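Local coordinates for ferredoxin-NADP reductase (PDB 5TR9), which probably transfers electrons between NADP(H) and ferredoxin by way of its bound FAD, at residues 112-118 / 228-232; 148-153 / 183-188. All blocks are in the same frame, centred on the assembly; numbering follows the deposited sequence.

Contact 1. Residues 112-118 / 228-232; sequences LLPERFP and RFMIC
R228 opens the contact by laying the aliphatic part of its side chain across the ring of F117. Its CB stands 3.5 Å from the ring centroid and 9° off the normal, the geometry of a CH-pi contact over the face, while R228 CD passes F117 CD1 at 3.6 Å. The arginine bends at its second torsion, which carries the guanidinium past the rim of the ring; the two planes are 74° apart, which argues against a stacked cation-pi pair. Beyond F117 the NH1 group makes weak hydrogen bonds to P224 O and E225 O.

At F229 the CB points away from the loop and the ring meets Y250 edge-to-face. What this residue offers F117 is its carbonyl, O lying 3.5 Å from F117 CZ, near the ring plane.

Strand 227-233 belongs to the parallel sheet of the Rossmann-type NADP-binding domain, whereas 112-118 is part of the connection from strand 101-105 of the antiparallel FAD-binding barrel to strand 122-128 of the parallel sheet. A 3-10 turn, with R116 N bonded to L113 O and F117 N to P114 O, curls this loop over the strand.

M230 fills the inside of that curl. Its CG lies at the edge of the F117 ring, in its plane, 3.9 Å from F117 CE2; SD then lies 3.7 Å from P114 CB. A turn at the last torsion (chi3 73°) brings M230 CE against the loop backbone, 3.5 Å from L112 C. F135 of helix 133-139 also packs on M230.

I231 turns its CB away toward the other side of the sheet. At C232 the CB faces the loop again and touches L112 CD1 at 4.1 Å; the C232 side chain is about 7 Å from the bound FAD.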
loop_
_atom_site.group_PDB
_atom_site.type_symbol
_atom_site.label_atom_id
_atom_site.label_comp_id
_atom_site.label_asym_id
_atom_site.label_seq_id
_atom_site.Cartn_x
_atom_site.Cartn_y
_atom_site.Cartn_z
ATOM N N LEU A 112 -6.838 7.368 -1.214
ATOM C CA LEU A 112 -5.380 7.498 -1.267
ATOM C C LEU A 112 -5.011 7.931 -2.679
ATOM O O LEU A 112 -4.559 7.143 -3.512
ATOM C CB LEU A 112 -4.682 6.192 -0.917
ATOM C CG LEU A 112 -4.754 5.725 0.532
ATOM C CD1 LEU A 112 -4.010 4.391 0.618
ATOM C CD2 LEU A 112 -4.151 6.765 1.491
ATOM N N LEU A 113 -5.205 9.221 -2.937
ATOM C CA LEU A 113 -5.142 9.786 -4.283
ATOM C C LEU A 113 -4.088 10.884 -4.290
ATOM O O LEU A 113 -4.398 12.060 -4.036
ATOM C CB LEU A 113 -6.516 10.310 -4.694
ATOM C CG LEU A 113 -7.588 9.216 -4.771
ATOM C CD1 LEU A 113 -8.954 9.822 -4.996
ATOM C CD2 LEU A 113 -7.254 8.221 -5.882
ATOM N N PRO A 114 -2.829 10.548 -4.598
ATOM C CA PRO A 114 -1.734 11.510 -4.377
ATOM C C PRO A 114 -1.801 12.748 -5.249
ATOM O O PRO A 114 -1.244 13.780 -4.854
ATOM C CB PRO A 114 -0.471 10.690 -4.682
ATOM C CG PRO A 114 -0.946 9.531 -5.490
ATOM C CD PRO A 114 -2.346 9.238 -5.066
ATOM N N GLU A 115 -2.462 12.694 -6.403
ATOM C CA GLU A 115 -2.503 13.877 -7.263
ATOM C C GLU A 115 -3.432 14.954 -6.743
ATOM O O GLU A 115 -3.488 16.039 -7.336
ATOM C CB GLU A 115 -2.880 13.459 -8.680
ATOM C CG GLU A 115 -1.731 12.653 -9.276
ATOM C CD GLU A 115 -2.036 11.983 -10.587
ATOM O OE1 GLU A 115 -2.946 12.400 -11.329
ATOM O OE2 GLU A 115 -1.323 11.001 -10.874
ATOM N N ARG A 116 -4.134 14.697 -5.640
ATOM C CA ARG A 116 -4.830 15.754 -4.921
ATOM C C ARG A 116 -3.880 16.645 -4.125
ATOM O O ARG A 116 -4.293 17.720 -3.681
ATOM C CB ARG A 116 -5.872 15.135 -3.993
ATOM C CG ARG A 116 -7.029 14.500 -4.751
ATOM C CD ARG A 116 -8.002 13.852 -3.784
ATOM N NE ARG A 116 -9.246 13.502 -4.454
ATOM C CZ ARG A 116 -10.323 13.045 -3.823
ATOM N NH1 ARG A 116 -10.301 12.879 -2.504
ATOM N NH2 ARG A 116 -11.419 12.753 -4.509
ATOM N N PHE A 117 -2.631 16.212 -3.916
ATOM C CA PHE A 117 -1.560 17.061 -3.414
ATOM C C PHE A 117 -0.944 17.838 -4.584
ATOM O O PHE A 117 -0.861 17.314 -5.704
ATOM C CB PHE A 117 -0.464 16.220 -2.762
ATOM C CG PHE A 117 -0.819 15.623 -1.417
ATOM C CD1 PHE A 117 -1.399 16.387 -0.406
ATOM C CD2 PHE A 117 -0.499 14.290 -1.156
ATOM C CE1 PHE A 117 -1.683 15.824 0.853
ATOM C CE2 PHE A 117 -0.773 13.724 0.101
ATOM C CZ PHE A 117 -1.363 14.486 1.092
ATOM N N PRO A 118 -0.476 19.066 -4.354
ATOM C CA PRO A 118 0.055 19.868 -5.466
ATOM C C PRO A 118 1.414 19.379 -5.934
ATOM O O PRO A 118 2.218 18.845 -5.161
ATOM C CB PRO A 118 0.162 21.283 -4.886
ATOM C CG PRO A 118 0.228 21.084 -3.408
ATOM C CD PRO A 118 -0.555 19.840 -3.096
ATOM N N ARG A 228 4.345 16.091 1.864
ATOM C CA ARG A 228 2.980 15.577 1.838
ATOM C C ARG A 228 3.025 14.085 2.138
ATOM O O ARG A 228 3.762 13.348 1.479
ATOM C CB ARG A 228 2.308 15.862 0.486
ATOM C CG ARG A 228 2.238 17.362 0.143
ATOM C CD ARG A 228 1.315 18.116 1.111
ATOM N NE ARG A 228 1.154 19.539 0.778
ATOM C CZ ARG A 228 1.917 20.518 1.256
ATOM N NH1 ARG A 228 2.926 20.244 2.071
ATOM N NH2 ARG A 228 1.676 21.779 0.915
ATOM N N PHE A 229 2.263 13.658 3.141
ATOM C CA PHE A 229 2.309 12.294 3.665
ATOM C C PHE A 229 1.090 11.487 3.241
ATOM O O PHE A 229 -0.037 11.993 3.241
ATOM C CB PHE A 229 2.347 12.284 5.201
ATOM C CG PHE A 229 3.643 12.755 5.798
ATOM C CD1 PHE A 229 4.709 11.881 5.944
ATOM C CD2 PHE A 229 3.780 14.066 6.252
ATOM C CE1 PHE A 229 5.912 12.301 6.523
ATOM C CE2 PHE A 229 4.984 14.497 6.823
ATOM C CZ PHE A 229 6.047 13.611 6.963
ATOM N N MET A 230 1.309 10.202 2.958
ATOM C CA MET A 230 0.226 9.237 2.829
ATOM C C MET A 230 0.531 8.081 3.769
ATOM O O MET A 230 1.687 7.670 3.889
ATOM C CB MET A 230 0.091 8.741 1.390
ATOM C CG MET A 230 0.004 9.879 0.371
ATOM S SD MET A 230 -0.141 9.271 -1.311
ATOM C CE MET A 230 -1.843 8.682 -1.302
ATOM N N ILE A 231 -0.491 7.582 4.458
ATOM C CA ILE A 231 -0.307 6.575 5.498
ATOM C C ILE A 231 -1.250 5.418 5.226
ATOM O O ILE A 231 -2.461 5.623 5.108
ATOM C CB ILE A 231 -0.599 7.129 6.902
ATOM C CG1 ILE A 231 0.014 8.516 7.103
ATOM C CG2 ILE A 231 -0.102 6.132 7.968
ATOM C CD1 ILE A 231 -0.453 9.176 8.416
ATOM N N CYS A 232 -0.715 4.196 5.211
ATOM C CA CYS A 232 -1.570 3.019 5.065
ATOM C C CYS A 232 -0.947 1.872 5.847
ATOM O O CYS A 232 0.166 1.449 5.540
ATOM C CB CYS A 232 -1.758 2.632 3.589
ATOM S SG CYS A 232 -2.931 1.248 3.361
#

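Contact 2. Residues 148-153 / 183-188; sequences FDTVNL and HSFRFV
Residues V151 to L153 pair in parallel with F185 to F187, the strand axes 4.7 Å apart and inclined at 15°, through four backbone hydrogen bonds: V151 N to S184 O, R186 N to V151 O, L153 N to R186 O and V188 N to L153 O. The strands are neighbours in the parallel sheet of the Rossmann-type NADP-binding domain, and helix 166-173 lies on the connection between them, a beta-alpha-beta crossover.

On the face covered by helices 133-139 and 166-173 the contact is apolar. V151 CG1 approaches F185 CD1 at 4.1 Å, and L153 CB approaches F185 CE1 at the same distance, so the phenyl group bridges two residues of the adjacent strand.

On the face of N152 and R186, which L218 of helix 213-218 also meets, a polar cluster forms. R186 bends at chi2 (73°), which turns its guanidinium alongside the N152 amide, where NH1 donates to N152 OD1 at 2.8 Å with an N-H...O angle of 159°. The donor lies in the carbonyl plane, on a lone pair, and the acceptor lies in the guanidinium plane. T150 CG2 covers one guanidinium face toward its rim, 3.5 Å above the plane. The other half of the N152 amide is also engaged: ND2 donates to T150 OG1 at 2.9 Å and bonds L123 O. D122 OD1 holds the same threonine hydroxyl, and T220 OG1 is a further partner of R186 NH1.

Before the paired residues, H183 ND1 is hydrogen-bonded to R145 O, and D149 CA sits over the imidazole face, 4.0 Å from the H183 ring centroid.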
loop_
_atom_site.group_PDB
_atom_site.type_symbol
_atom_site.label_atom_id
_atom_site.label_comp_id
_atom_site.label_asym_id
_atom_site.label_seq_id
_atom_site.Cartn_x
_atom_site.Cartn_y
_atom_site.Cartn_z
ATOM N N PHE A 148 6.071 15.127 -8.425
ATOM C CA PHE A 148 6.615 15.381 -7.098
ATOM C C PHE A 148 8.135 15.467 -7.164
ATOM O O PHE A 148 8.773 14.800 -7.987
ATOM C CB PHE A 148 6.138 14.308 -6.115
ATOM C CG PHE A 148 4.645 14.352 -5.903
ATOM C CD1 PHE A 148 4.096 15.332 -5.089
ATOM C CD2 PHE A 148 3.795 13.491 -6.573
ATOM C CE1 PHE A 148 2.729 15.434 -4.914
ATOM C CE2 PHE A 148 2.415 13.587 -6.408
ATOM C CZ PHE A 148 1.885 14.558 -5.572
ATOM N N ASP A 149 8.707 16.338 -6.327
ATOM C CA ASP A 149 10.149 16.572 -6.374
ATOM C C ASP A 149 10.935 15.347 -5.917
ATOM O O ASP A 149 12.004 15.044 -6.468
ATOM C CB ASP A 149 10.506 17.789 -5.528
ATOM C CG ASP A 149 10.365 19.098 -6.299
ATOM O OD1 ASP A 149 9.792 19.100 -7.422
ATOM O OD2 ASP A 149 10.837 20.131 -5.777
ATOM N N THR A 150 10.450 14.662 -4.888
ATOM C CA THR A 150 10.963 13.357 -4.494
ATOM C C THR A 150 9.776 12.473 -4.145
ATOM O O THR A 150 8.708 12.961 -3.773
ATOM C CB THR A 150 11.929 13.422 -3.288
ATOM O OG1 THR A 150 11.223 13.871 -2.124
ATOM C CG2 THR A 150 13.098 14.362 -3.552
ATOM N N VAL A 151 9.965 11.165 -4.292
ATOM C CA VAL A 151 8.964 10.166 -3.949
ATOM C C VAL A 151 9.643 9.190 -3.003
ATOM O O VAL A 151 10.705 8.653 -3.329
ATOM C CB VAL A 151 8.416 9.457 -5.201
ATOM C CG1 VAL A 151 7.437 8.389 -4.802
ATOM C CG2 VAL A 151 7.738 10.473 -6.123
ATOM N N ASN A 152 9.068 9.002 -1.819
ATOM C CA ASN A 152 9.737 8.317 -0.723
ATOM C C ASN A 152 8.788 7.292 -0.139
ATOM O O ASN A 152 7.630 7.608 0.138
ATOM C CB ASN A 152 10.159 9.315 0.364
ATOM C CG ASN A 152 10.951 10.487 -0.198
ATOM O OD1 ASN A 152 12.169 10.405 -0.350
ATOM N ND2 ASN A 152 10.259 11.579 -0.538
ATOM N N LEU A 153 9.268 6.068 0.051
ATOM C CA LEU A 153 8.427 4.993 0.558
ATOM C C LEU A 153 9.126 4.356 1.747
ATOM O O LEU A 153 10.268 3.899 1.626
ATOM C CB LEU A 153 8.148 3.964 -0.544
ATOM C CG LEU A 153 7.307 2.752 -0.144
ATOM C CD1 LEU A 153 5.955 3.158 0.395
ATOM C CD2 LEU A 153 7.163 1.809 -1.353
ATOM N N HIS A 183 14.331 13.738 -10.156
ATOM C CA HIS A 183 13.363 13.460 -9.097
ATOM C C HIS A 183 13.583 12.071 -8.501
ATOM O O HIS A 183 13.150 11.056 -9.049
ATOM C CB HIS A 183 11.935 13.590 -9.622
ATOM C CG HIS A 183 11.536 14.997 -9.947
ATOM N ND1 HIS A 183 10.229 15.362 -10.201
ATOM C CD2 HIS A 183 12.271 16.128 -10.067
ATOM C CE1 HIS A 183 10.178 16.657 -10.458
ATOM N NE2 HIS A 183 11.404 17.145 -10.385
ATOM N N SER A 184 14.249 12.047 -7.358
ATOM C CA SER A 184 14.729 10.800 -6.795
ATOM C C SER A 184 13.588 10.002 -6.169
ATOM O O SER A 184 12.611 10.553 -5.652
ATOM C CB SER A 184 15.815 11.078 -5.755
ATOM O OG SER A 184 16.496 9.891 -5.389
ATOM N N PHE A 185 13.718 8.683 -6.239
ATOM C CA PHE A 185 12.898 7.767 -5.467
ATOM C C PHE A 185 13.762 7.199 -4.351
ATOM O O PHE A 185 14.913 6.822 -4.595
ATOM C CB PHE A 185 12.347 6.629 -6.329
ATOM C CG PHE A 185 11.735 5.525 -5.522
ATOM C CD1 PHE A 185 10.516 5.709 -4.890
ATOM C CD2 PHE A 185 12.393 4.312 -5.357
ATOM C CE1 PHE A 185 9.956 4.701 -4.114
ATOM C CE2 PHE A 185 11.831 3.297 -4.593
ATOM C CZ PHE A 185 10.607 3.493 -3.970
ATOM N N ARG A 186 13.231 7.185 -3.131
ATOM C CA ARG A 186 13.920 6.642 -1.969
ATOM C C ARG A 186 13.068 5.552 -1.346
ATOM O O ARG A 186 11.859 5.731 -1.161
ATOM C CB ARG A 186 14.203 7.718 -0.911
ATOM C CG ARG A 186 15.231 8.777 -1.297
ATOM C CD ARG A 186 14.698 9.771 -2.323
ATOM N NE ARG A 186 15.550 10.958 -2.393
ATOM C CZ ARG A 186 15.355 12.053 -1.666
ATOM N NH1 ARG A 186 14.325 12.118 -0.823
ATOM N NH2 ARG A 186 16.189 13.081 -1.783
ATOM N N PHE A 187 13.697 4.432 -1.000
ATOM C CA PHE A 187 13.031 3.358 -0.276
ATOM C C PHE A 187 13.754 3.113 1.040
ATOM O O PHE A 187 14.976 2.933 1.057
ATOM C CB PHE A 187 13.000 2.070 -1.112
ATOM C CG PHE A 187 12.450 0.882 -0.370
ATOM C CD1 PHE A 187 11.133 0.873 0.073
ATOM C CD2 PHE A 187 13.253 -0.217 -0.108
ATOM C CE1 PHE A 187 10.612 -0.228 0.760
ATOM C CE2 PHE A 187 12.736 -1.318 0.573
ATOM C CZ PHE A 187 11.424 -1.318 1.007
ATOM N N VAL A 188 12.997 3.099 2.131
ATOM C CA VAL A 188 13.548 2.870 3.465
ATOM C C VAL A 188 12.821 1.688 4.094
ATOM O O VAL A 188 11.656 1.821 4.494
ATOM C CB VAL A 188 13.409 4.120 4.345
ATOM C CG1 VAL A 188 13.966 3.847 5.738
ATOM C CG2 VAL A 188 14.131 5.306 3.697
#

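Overall arrangement
Both contacts reach the same parallel sheet, their centres about 13 Å apart, and along the chain contact 2 is nested inside the loop that contact 1 closes. Contact 1 is buried and joins a loop to a strand through apolar and CH-pi packing, with its C232 end near the flavin. Contact 2 is partly buried, lies across strand 122-128 from strand 227-233, and pairs strand with strand through backbone bonds, with a polar cluster on one face and apolar packing on the other. Helix 133-139 packs on side chains of both: F135 meets M230 and L153. The two also touch directly, since F148 CZ comes within 3.3 Å of P114 O and F148 CE1 within 3.5 Å of P118 O.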